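Long-range contacts in pyroglutatmate porin OpdO (Pseudomonas aeruginosa, PDB 3SZV), which probably forms a beta-barrel channel in the bacterial outer membrane for the uptake of small carboxylate solutes such as pyroglutamate: residues E28-Y33 against L55-S60; E49-F54 against T139-E144; I74-F79 against P143-G148. All blocks are in the same frame, centred on the assembly; numbering follows the deposited sequence. Where two conformers were deposited one is given.

Contact 1 of 3, residues E28-Y33 against L55-S60; sequences ELRNFY and LLRLES
E28 and L55 form a hydrogen-bonded pair in the antiparallel hairpin of strands 24-38 and 49-59, part of the wall of an OprD-family outer-membrane barrel. Both side chains leave the same face of the sheet, the one that carries R30 and R57. E28, R30 and R57 form a salt-bridge network, an example of how a barrel wall can hold largely buried charge by pairing it. The E28 side chain is extended, with CG anti to the backbone N (chi1 179°), and its carboxylate lies between the two arginines. R57 crosses it obliquely, yet the guanidinium and carboxylate planes are nearly coplanar, 26° apart. NH1 of R57 meets the anti lone pair of E28 OE1 at 3.0 Å in a salt bridge close to straight, and NH2 adds a weak bond to the same oxygen. From its own strand R30 takes the other oxygen: NE lies 2.6 Å from E28 OE2, above the carboxylate plane although in the plane of the guanidinium. Sharing the carboxylate probably offsets the like charges of R30 NH2 and R57 NH2, 3.9 Å apart. Two members of the network have a further partner: R30 NH2 also forms a salt bridge with D138, and E28 OE2 is hydrogen-bonded to S395. L55 crosses R30 at about a right angle, its CD2 resting 3.9 Å above one face of the R30 guanidinium plane, offset toward the rim.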
loop_
_atom_site.group_PDB
_atom_site.type_symbol
_atom_site.label_atom_id
_atom_site.label_comp_id
_atom_site.label_asym_id
_atom_site.label_seq_id
_atom_site.Cartn_x
_atom_site.Cartn_y
_atom_site.Cartn_z
ATOM N N GLU A 28 -4.861 5.787 -17.449
ATOM C CA GLU A 28 -5.895 5.091 -16.694
ATOM C C GLU A 28 -7.067 6.021 -16.401
ATOM O O GLU A 28 -6.880 7.180 -16.022
ATOM C CB GLU A 28 -5.349 4.503 -15.385
ATOM C CG GLU A 28 -6.431 3.788 -14.583
ATOM C CD GLU A 28 -5.944 3.290 -13.240
ATOM O OE1 GLU A 28 -4.750 3.479 -12.923
ATOM O OE2 GLU A 28 -6.763 2.711 -12.499
ATOM N N LEU A 29 -8.280 5.509 -16.597
ATOM C CA LEU A 29 -9.491 6.234 -16.236
ATOM C C LEU A 29 -10.096 5.542 -15.031
ATOM O O LEU A 29 -10.182 4.317 -15.000
ATOM C CB LEU A 29 -10.500 6.201 -17.382
ATOM C CG LEU A 29 -10.383 7.240 -18.505
ATOM C CD1 LEU A 29 -8.943 7.498 -18.915
ATOM C CD2 LEU A 29 -11.225 6.815 -19.707
ATOM N N ARG A 30 -10.513 6.319 -14.038
ATOM C CA ARG A 30 -11.154 5.760 -12.856
ATOM C C ARG A 30 -12.393 6.539 -12.526
ATOM O O ARG A 30 -12.368 7.765 -12.448
ATOM C CB ARG A 30 -10.227 5.846 -11.657
ATOM C CG ARG A 30 -9.085 4.914 -11.703
ATOM C CD ARG A 30 -8.419 4.934 -10.354
ATOM N NE ARG A 30 -7.125 4.291 -10.412
ATOM C CZ ARG A 30 -6.257 4.292 -9.410
ATOM N NH1 ARG A 30 -6.559 4.903 -8.269
ATOM N NH2 ARG A 30 -5.100 3.669 -9.553
ATOM N N ASN A 31 -13.485 5.822 -12.313
ATOM C CA ASN A 31 -14.714 6.440 -11.883
ATOM C C ASN A 31 -15.036 5.809 -10.535
ATOM O O ASN A 31 -15.173 4.587 -10.425
ATOM C CB ASN A 31 -15.820 6.190 -12.903
ATOM C CG ASN A 31 -17.088 6.942 -12.570
ATOM O OD1 ASN A 31 -17.956 6.427 -11.869
ATOM N ND2 ASN A 31 -17.195 8.174 -13.054
ATOM N N PHE A 32 -15.151 6.646 -9.516
ATOM C CA PHE A 32 -15.179 6.172 -8.141
ATOM C C PHE A 32 -16.407 6.700 -7.413
ATOM O O PHE A 32 -16.623 7.912 -7.347
ATOM C CB PHE A 32 -13.914 6.642 -7.418
ATOM C CG PHE A 32 -13.566 5.834 -6.198
ATOM C CD1 PHE A 32 -12.490 4.965 -6.220
ATOM C CD2 PHE A 32 -14.304 5.948 -5.031
ATOM C CE1 PHE A 32 -12.154 4.224 -5.105
ATOM C CE2 PHE A 32 -13.973 5.205 -3.910
ATOM C CZ PHE A 32 -12.898 4.342 -3.949
ATOM N N TYR A 33 -17.202 5.790 -6.872
ATOM C CA TYR A 33 -18.333 6.167 -6.042
ATOM C C TYR A 33 -18.141 5.602 -4.643
ATOM O O TYR A 33 -17.736 4.449 -4.468
ATOM C CB TYR A 33 -19.651 5.676 -6.631
ATOM C CG TYR A 33 -20.818 5.952 -5.717
ATOM C CD1 TYR A 33 -21.375 7.219 -5.638
ATOM C CD2 TYR A 33 -21.347 4.949 -4.917
ATOM C CE1 TYR A 33 -22.442 7.480 -4.792
ATOM C CE2 TYR A 33 -22.411 5.197 -4.071
ATOM C CZ TYR A 33 -22.952 6.462 -4.014
ATOM O OH TYR A 33 -24.013 6.709 -3.170
ATOM N N LEU A 55 -5.225 9.224 -14.909
ATOM C CA LEU A 55 -3.855 9.001 -14.478
ATOM C C LEU A 55 -2.994 8.732 -15.700
ATOM O O LEU A 55 -3.158 7.710 -16.368
ATOM C CB LEU A 55 -3.783 7.818 -13.520
ATOM C CG LEU A 55 -4.657 7.919 -12.263
ATOM C CD1 LEU A 55 -6.094 7.444 -12.496
ATOM C CD2 LEU A 55 -4.008 7.100 -11.163
ATOM N N LEU A 56 -2.086 9.655 -15.999
ATOM C CA LEU A 56 -1.171 9.499 -17.124
ATOM C C LEU A 56 0.199 9.133 -16.569
ATOM O O LEU A 56 0.765 9.874 -15.769
ATOM C CB LEU A 56 -1.086 10.805 -17.906
ATOM C CG LEU A 56 -0.136 10.796 -19.102
ATOM C CD1 LEU A 56 -0.705 9.943 -20.233
ATOM C CD2 LEU A 56 0.112 12.218 -19.588
ATOM N N ARG A 57 0.716 7.979 -16.975
ATOM C CA ARG A 57 2.011 7.500 -16.502
ATOM C C ARG A 57 3.010 7.443 -17.654
ATOM O O ARG A 57 2.742 6.820 -18.677
ATOM C CB ARG A 57 1.862 6.109 -15.880
ATOM C CG ARG A 57 1.022 6.068 -14.599
ATOM C CD ARG A 57 0.778 4.625 -14.144
ATOM N NE ARG A 57 0.067 4.533 -12.864
ATOM C CZ ARG A 57 -1.242 4.324 -12.730
ATOM N NH1 ARG A 57 -2.020 4.185 -13.800
ATOM N NH2 ARG A 57 -1.776 4.250 -11.518
ATOM N N LEU A 58 4.149 8.112 -17.501
ATOM C CA LEU A 58 5.225 8.001 -18.475
ATOM C C LEU A 58 6.465 7.467 -17.778
ATOM O O LEU A 58 6.844 7.954 -16.712
ATOM C CB LEU A 58 5.545 9.340 -19.131
ATOM C CG LEU A 58 6.765 9.264 -20.059
ATOM C CD1 LEU A 58 6.437 9.750 -21.469
ATOM C CD2 LEU A 58 7.955 10.022 -19.480
ATOM N N GLU A 59 7.080 6.445 -18.366
ATOM C CA GLU A 59 8.340 5.920 -17.866
ATOM C C GLU A 59 9.373 5.959 -18.980
ATOM O O GLU A 59 9.225 5.265 -19.989
ATOM C CB GLU A 59 8.181 4.480 -17.381
ATOM C CG GLU A 59 7.543 4.351 -16.015
ATOM C CD GLU A 59 7.795 2.991 -15.389
ATOM O OE1 GLU A 59 8.051 2.021 -16.136
ATOM O OE2 GLU A 59 7.751 2.897 -14.144
ATOM N N SER A 60 10.417 6.766 -18.819
ATOM C CA SER A 60 11.420 6.875 -19.873
ATOM C C SER A 60 12.300 5.646 -19.902
ATOM O O SER A 60 12.311 4.837 -18.963
ATOM C CB SER A 60 12.312 8.112 -19.693
ATOM O OG SER A 60 13.311 7.880 -18.704
#

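Contact 2 of 3, residues E49-F54 against T139-E144; sequences EWAQGF and TRLLPE. With C8E ((hydroxyethyloxy)tri(ethyloxy)octane), chain C.
G53 and L141 mark the nearest approach of the two backbones, with their CA atoms 6.2 Å apart. Residues 49-54 run as an extended strand, whereas 139-144 has no regular helix or strand, and no hydrogen bond links the two. L141 bridges the gap. Its CG stands anti to the backbone N (chi1 -174°), and the branched end beyond it comes down on the strand: CD1 lies 3.6 Å from G53 N, while CD2 meets A51 CB at 3.8 Å and also touches the carbonyl oxygen of Q52. G53 has no side chain, and this lets the isopropyl group lie against the main chain itself. L142 approaches differently: its CB does not point at the strand, but the end of the side chain comes nearer, bringing CD2 to 4.0 Å from F54 O. The contact illustrates a recurring device of outer-membrane porins, a loop that folds inward and rests on the barrel wall, as in other members of the OprD family; here the loop between strands 120-124 and 145-147 lies on the inner face of strand 49-59. The side chains of Q52 and F54 leave the other face. There C19 of a bound detergent molecule, C8E, sits over the centre of the F54 ring, 3.6 Å above its plane, and Q52 NE2 occupies the opposite face nearer the rim. NE2 also makes a weak bond of 3.1 Å to G53 O, while OE1 of Q52 accepts a hydrogen bond from N31 on the adjoining strand.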
loop_
_atom_site.group_PDB
_atom_site.type_symbol
_atom_site.label_atom_id
_atom_site.label_comp_id
_atom_site.label_asym_id
_atom_site.label_seq_id
_atom_site.Cartn_x
_atom_site.Cartn_y
_atom_site.Cartn_z
ATOM N N GLU A 49 -19.852 10.442 -2.206
ATOM C CA GLU A 49 -18.986 11.130 -3.152
ATOM C C GLU A 49 -18.862 10.356 -4.459
ATOM O O GLU A 49 -18.705 9.136 -4.460
ATOM C CB GLU A 49 -17.604 11.365 -2.546
ATOM N N TRP A 50 -18.937 11.079 -5.572
ATOM C CA TRP A 50 -18.761 10.496 -6.892
ATOM C C TRP A 50 -17.711 11.331 -7.601
ATOM O O TRP A 50 -17.790 12.562 -7.588
ATOM C CB TRP A 50 -20.076 10.558 -7.668
ATOM C CG TRP A 50 -20.083 9.779 -8.944
ATOM C CD1 TRP A 50 -19.246 8.758 -9.289
ATOM C CD2 TRP A 50 -20.981 9.954 -10.047
ATOM N NE1 TRP A 50 -19.568 8.288 -10.543
ATOM C CE2 TRP A 50 -20.626 9.006 -11.028
ATOM C CE3 TRP A 50 -22.047 10.821 -10.298
ATOM C CZ2 TRP A 50 -21.304 8.901 -12.242
ATOM C CZ3 TRP A 50 -22.718 10.714 -11.505
ATOM C CH2 TRP A 50 -22.341 9.761 -12.461
ATOM N N ALA A 51 -16.726 10.686 -8.212
ATOM C CA ALA A 51 -15.657 11.432 -8.857
ATOM C C ALA A 51 -15.052 10.691 -10.041
ATOM O O ALA A 51 -15.116 9.467 -10.127
ATOM C CB ALA A 51 -14.574 11.803 -7.841
ATOM N N GLN A 52 -14.469 11.456 -10.953
ATOM C CA GLN A 52 -13.793 10.911 -12.125
ATOM C C GLN A 52 -12.318 11.288 -12.097
ATOM O O GLN A 52 -11.963 12.447 -11.838
ATOM C CB GLN A 52 -14.427 11.453 -13.409
ATOM C CG GLN A 52 -13.705 11.017 -14.677
ATOM C CD GLN A 52 -13.816 9.521 -14.926
ATOM O OE1 GLN A 52 -14.881 8.925 -14.744
ATOM N NE2 GLN A 52 -12.716 8.908 -15.342
ATOM N N GLY A 53 -11.459 10.317 -12.386
ATOM C CA GLY A 53 -10.031 10.551 -12.366
ATOM C C GLY A 53 -9.328 10.104 -13.631
ATOM O O GLY A 53 -9.800 9.218 -14.346
ATOM N N PHE A 54 -8.189 10.729 -13.898
ATOM C CA PHE A 54 -7.336 10.378 -15.025
ATOM C C PHE A 54 -5.925 10.272 -14.497
ATOM O O PHE A 54 -5.481 11.122 -13.727
ATOM C CB PHE A 54 -7.380 11.460 -16.110
ATOM C CG PHE A 54 -8.757 11.713 -16.660
ATOM C CD1 PHE A 54 -9.172 11.102 -17.832
ATOM C CD2 PHE A 54 -9.635 12.548 -15.995
ATOM C CE1 PHE A 54 -10.442 11.329 -18.338
ATOM C CE2 PHE A 54 -10.911 12.782 -16.496
ATOM C CZ PHE A 54 -11.311 12.171 -17.667
ATOM N N THR A 139 -6.144 3.280 -2.734
ATOM C CA THR A 139 -7.481 2.685 -2.698
ATOM C C THR A 139 -8.609 3.693 -2.876
ATOM O O THR A 139 -9.776 3.375 -2.638
ATOM C CB THR A 139 -7.729 1.881 -1.405
ATOM O OG1 THR A 139 -7.483 2.714 -0.271
ATOM C CG2 THR A 139 -6.824 0.660 -1.355
ATOM N N ARG A 140 -8.264 4.906 -3.302
ATOM C CA ARG A 140 -9.287 5.897 -3.618
ATOM C C ARG A 140 -9.234 6.272 -5.099
ATOM O O ARG A 140 -8.962 5.426 -5.954
ATOM C CB ARG A 140 -9.125 7.133 -2.733
ATOM C CG ARG A 140 -9.443 6.880 -1.262
ATOM C CD ARG A 140 -9.549 8.192 -0.501
ATOM N N LEU A 141 -9.493 7.534 -5.410
ATOM C CA LEU A 141 -9.526 7.958 -6.802
ATOM C C LEU A 141 -8.127 8.098 -7.409
ATOM O O LEU A 141 -7.877 7.641 -8.532
ATOM C CB LEU A 141 -10.267 9.286 -6.934
ATOM C CG LEU A 141 -10.479 9.742 -8.384
ATOM C CD1 LEU A 141 -11.541 8.899 -9.081
ATOM C CD2 LEU A 141 -10.830 11.221 -8.454
ATOM N N LEU A 142 -7.250 8.779 -6.682
ATOM C CA LEU A 142 -5.903 9.080 -7.155
ATOM C C LEU A 142 -4.901 8.676 -6.086
ATOM O O LEU A 142 -5.204 8.719 -4.894
ATOM C CB LEU A 142 -5.772 10.573 -7.485
ATOM C CG LEU A 142 -6.731 11.090 -8.557
ATOM C CD1 LEU A 142 -6.717 12.610 -8.622
ATOM C CD2 LEU A 142 -6.401 10.495 -9.931
ATOM N N PRO A 143 -3.704 8.254 -6.496
ATOM C CA PRO A 143 -2.761 7.696 -5.520
ATOM C C PRO A 143 -2.158 8.721 -4.557
ATOM O O PRO A 143 -1.988 9.906 -4.902
ATOM C CB PRO A 143 -1.648 7.106 -6.403
ATOM C CG PRO A 143 -1.770 7.866 -7.718
ATOM C CD PRO A 143 -3.231 8.126 -7.885
ATOM N N GLU A 144 -1.825 8.263 -3.356
ATOM C CA GLU A 144 -0.909 8.993 -2.492
ATOM C C GLU A 144 0.487 9.025 -3.147
ATOM O O GLU A 144 0.906 8.051 -3.780
ATOM C CB GLU A 144 -0.837 8.301 -1.126
ATOM C CG GLU A 144 0.076 8.987 -0.111
ATOM C CD GLU A 144 0.179 8.231 1.201
ATOM O OE1 GLU A 144 -0.055 7.015 1.210
ATOM O OE2 GLU A 144 0.485 8.865 2.237
HETATM C C1 C8E C . 0.167 25.355 -10.732
HETATM C C2 C8E C . -0.002 24.206 -11.719
HETATM C C3 C8E C . 1.351 23.637 -12.122
HETATM C C4 C8E C . 1.237 22.813 -13.401
HETATM C C5 C8E C . 0.271 21.654 -13.209
HETATM C C6 C8E C . 0.104 20.796 -14.462
HETATM C C7 C8E C . -0.884 19.660 -14.209
HETATM C C8 C8E C . -0.872 18.595 -15.308
HETATM O O9 C8E C . -1.899 17.638 -15.081
HETATM C C10 C8E C . -1.968 16.662 -16.108
HETATM C C11 C8E C . -3.102 15.664 -15.849
HETATM O O12 C8E C . -3.146 14.682 -16.867
HETATM C C13 C8E C . -3.940 13.558 -16.536
HETATM C C16 C8E C . -6.676 13.147 -19.502
HETATM C C17 C8E C . -7.042 14.541 -19.996
HETATM O O18 C8E C . -8.414 14.602 -20.318
HETATM C C19 C8E C . -9.218 14.823 -19.182
HETATM C C20 C8E C . -9.437 16.322 -19.014
HETATM O O21 C8E C . -10.815 16.616 -19.054
#

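Contact 3 of 3, residues I74-F79 against P143-G148; sequences IGLLGF and PELFRG. With C8E ((hydroxyethyloxy)tri(ethyloxy)octane), chain C.
L76 and I74 on one side, P143 and L145 on the other, meet through apolar contacts, and no hydrogen bond crosses between 74-79 and 143-148. The backbones stay well apart, with L76 CA 8.5 Å from P143 CA, so side chains alone fill the gap: a worked case of an inward-folded porin loop meeting its barrel wall through aliphatic side chains. L76 has CG beside the backbone N (chi1 -59°) and divides its two methyls between the partners. CD2 reaches the proline ring tip to tip, 3.8 Å from P143 CD and little farther from CG. CD1 meets L145 CD1 at 4.1 Å, again tip to tip. I74 repeats the division more loosely, its CD1 4.3 Å from P143 CG and its CG2 near L145 CD1.

Detergent contacts belong to the other face of the strand. The C8E chain passes L77, whose CD2 comes within 3.4 Å of C20, and brushes the backbone at G75, where the carbonyl oxygen is 3.6 Å from C13. The strand therefore separates bound detergent from the loop on the inside of the barrel. Strand 67-81 is hydrogen-bonded on its two sides to strands 49-59 and 106-117, L55 of the former touches both L76 and P143, and K170 of strand 159-170 packs against L76 and L145.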
loop_
_atom_site.group_PDB
_atom_site.type_symbol
_atom_site.label_atom_id
_atom_site.label_comp_id
_atom_site.label_asym_id
_atom_site.label_seq_id
_atom_site.Cartn_x
_atom_site.Cartn_y
_atom_site.Cartn_z
ATOM N N ILE A 74 4.164 11.450 -13.651
ATOM C CA ILE A 74 2.790 11.040 -13.396
ATOM C C ILE A 74 1.893 12.270 -13.439
ATOM O O ILE A 74 2.167 13.269 -12.786
ATOM C CB ILE A 74 2.634 10.263 -12.070
ATOM C CG1 ILE A 74 1.184 9.794 -11.915
ATOM C CG2 ILE A 74 3.095 11.102 -10.876
ATOM C CD1 ILE A 74 0.992 8.712 -10.881
ATOM N N GLY A 75 0.846 12.202 -14.254
ATOM C CA GLY A 75 -0.134 13.266 -14.331
ATOM C C GLY A 75 -1.433 12.772 -13.738
ATOM O O GLY A 75 -1.957 11.726 -14.135
ATOM N N LEU A 76 -1.945 13.525 -12.774
ATOM C CA LEU A 76 -3.170 13.166 -12.069
ATOM C C LEU A 76 -4.196 14.265 -12.250
ATOM O O LEU A 76 -3.882 15.451 -12.145
ATOM C CB LEU A 76 -2.889 13.023 -10.579
ATOM C CG LEU A 76 -1.842 11.985 -10.184
ATOM C CD1 LEU A 76 -1.575 12.052 -8.690
ATOM C CD2 LEU A 76 -2.283 10.592 -10.598
ATOM N N LEU A 77 -5.437 13.877 -12.507
ATOM C CA LEU A 77 -6.503 14.852 -12.640
ATOM C C LEU A 77 -7.756 14.217 -12.082
ATOM O O LEU A 77 -8.113 13.100 -12.456
ATOM C CB LEU A 77 -6.708 15.234 -14.110
ATOM C CG LEU A 77 -7.862 16.180 -14.433
ATOM C CD1 LEU A 77 -7.676 17.509 -13.727
ATOM C CD2 LEU A 77 -7.955 16.379 -15.945
ATOM N N GLY A 78 -8.410 14.919 -11.169
ATOM C CA GLY A 78 -9.650 14.433 -10.611
ATOM C C GLY A 78 -10.662 15.543 -10.495
ATOM O O GLY A 78 -10.314 16.711 -10.310
ATOM N N PHE A 79 -11.930 15.181 -10.617
ATOM C CA PHE A 79 -12.985 16.126 -10.309
ATOM C C PHE A 79 -14.225 15.427 -9.792
ATOM O O PHE A 79 -14.545 14.307 -10.199
ATOM C CB PHE A 79 -13.307 17.026 -11.503
ATOM C CG PHE A 79 -13.490 16.292 -12.798
ATOM C CD1 PHE A 79 -12.424 16.130 -13.673
ATOM C CD2 PHE A 79 -14.729 15.802 -13.164
ATOM C CE1 PHE A 79 -12.592 15.468 -14.876
ATOM C CE2 PHE A 79 -14.903 15.138 -14.365
ATOM C CZ PHE A 79 -13.834 14.973 -15.223
ATOM N N PRO A 143 -3.704 8.254 -6.496
ATOM C CA PRO A 143 -2.761 7.696 -5.520
ATOM C C PRO A 143 -2.158 8.721 -4.557
ATOM O O PRO A 143 -1.988 9.906 -4.902
ATOM C CB PRO A 143 -1.648 7.106 -6.403
ATOM C CG PRO A 143 -1.770 7.866 -7.718
ATOM C CD PRO A 143 -3.231 8.126 -7.885
ATOM N N GLU A 144 -1.825 8.263 -3.356
ATOM C CA GLU A 144 -0.909 8.993 -2.492
ATOM C C GLU A 144 0.487 9.025 -3.147
ATOM O O GLU A 144 0.906 8.051 -3.780
ATOM C CB GLU A 144 -0.837 8.301 -1.126
ATOM C CG GLU A 144 0.076 8.987 -0.111
ATOM C CD GLU A 144 0.179 8.231 1.201
ATOM O OE1 GLU A 144 -0.055 7.015 1.210
ATOM O OE2 GLU A 144 0.485 8.865 2.237
ATOM N N LEU A 145 1.206 10.137 -2.997
ATOM C CA LEU A 145 2.600 10.224 -3.440
ATOM C C LEU A 145 3.448 10.707 -2.279
ATOM O O LEU A 145 2.970 11.450 -1.410
ATOM C CB LEU A 145 2.763 11.209 -4.607
ATOM C CG LEU A 145 2.011 10.879 -5.887
ATOM C CD1 LEU A 145 2.137 12.026 -6.876
ATOM C CD2 LEU A 145 2.536 9.587 -6.480
ATOM N N PHE A 146 4.700 10.272 -2.244
ATOM C CA PHE A 146 5.677 10.871 -1.349
ATOM C C PHE A 146 6.678 11.656 -2.174
ATOM O O PHE A 146 6.912 11.348 -3.348
ATOM C CB PHE A 146 6.424 9.797 -0.552
ATOM C CG PHE A 146 5.532 8.918 0.262
ATOM C CD1 PHE A 146 5.476 7.549 0.027
ATOM C CD2 PHE A 146 4.759 9.459 1.278
ATOM C CE1 PHE A 146 4.654 6.724 0.796
ATOM C CE2 PHE A 146 3.926 8.632 2.063
ATOM C CZ PHE A 146 3.880 7.267 1.798
ATOM N N ARG A 147 7.257 12.683 -1.570
ATOM C CA ARG A 147 8.391 13.370 -2.166
ATOM C C ARG A 147 9.650 12.863 -1.485
ATOM O O ARG A 147 9.735 12.847 -0.255
ATOM C CB ARG A 147 8.278 14.887 -1.987
ATOM C CG ARG A 147 9.285 15.655 -2.849
ATOM C CD ARG A 147 9.156 17.156 -2.685
ATOM N NE ARG A 147 9.937 17.630 -1.540
ATOM C CZ ARG A 147 10.332 18.891 -1.393
ATOM N NH1 ARG A 147 10.009 19.802 -2.311
ATOM N NH2 ARG A 147 11.060 19.233 -0.340
ATOM N N GLY A 148 10.630 12.437 -2.267
ATOM C CA GLY A 148 11.873 12.003 -1.659
ATOM C C GLY A 148 12.786 11.252 -2.598
ATOM O O GLY A 148 12.678 11.369 -3.821
HETATM C C1 C8E C . 0.167 25.355 -10.732
HETATM C C2 C8E C . -0.002 24.206 -11.719
HETATM C C3 C8E C . 1.351 23.637 -12.122
HETATM C C4 C8E C . 1.237 22.813 -13.401
HETATM C C5 C8E C . 0.271 21.654 -13.209
HETATM C C6 C8E C . 0.104 20.796 -14.462
HETATM C C7 C8E C . -0.884 19.660 -14.209
HETATM C C8 C8E C . -0.872 18.595 -15.308
HETATM O O9 C8E C . -1.899 17.638 -15.081
HETATM C C10 C8E C . -1.968 16.662 -16.108
HETATM C C11 C8E C . -3.102 15.664 -15.849
HETATM O O12 C8E C . -3.146 14.682 -16.867
HETATM C C13 C8E C . -3.940 13.558 -16.536
HETATM C C16 C8E C . -6.676 13.147 -19.502
HETATM C C17 C8E C . -7.042 14.541 -19.996
HETATM O O18 C8E C . -8.414 14.602 -20.318
HETATM C C19 C8E C . -9.218 14.823 -19.182
HETATM C C20 C8E C . -9.437 16.322 -19.014
HETATM O O21 C8E C . -10.815 16.616 -19.054
#

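The three contacts cluster where the inward loop meets the barrel wall, with centres about 10 Å apart in every pairing. Contacts 1 and 2 share strand 49-59 and are also joined by a backbone link between strands 24-38 and 49-59, R30 O lying 2.7 Å from G53 N; R30 NH1 also makes weak hydrogen bonds to the carbonyls of R140 and L141, tying the charged cluster to the inward loop. Contact 3 continues along that loop, sharing P143 and E144 with contact 2, and L55 CD2 of contact 1 packs 3.5 Å from P143 CD. The next strand is stitched on where F54 N stands 2.8 Å from L77 O. On the face away from the loop, one C8E molecule touches both contact 2 and contact 3.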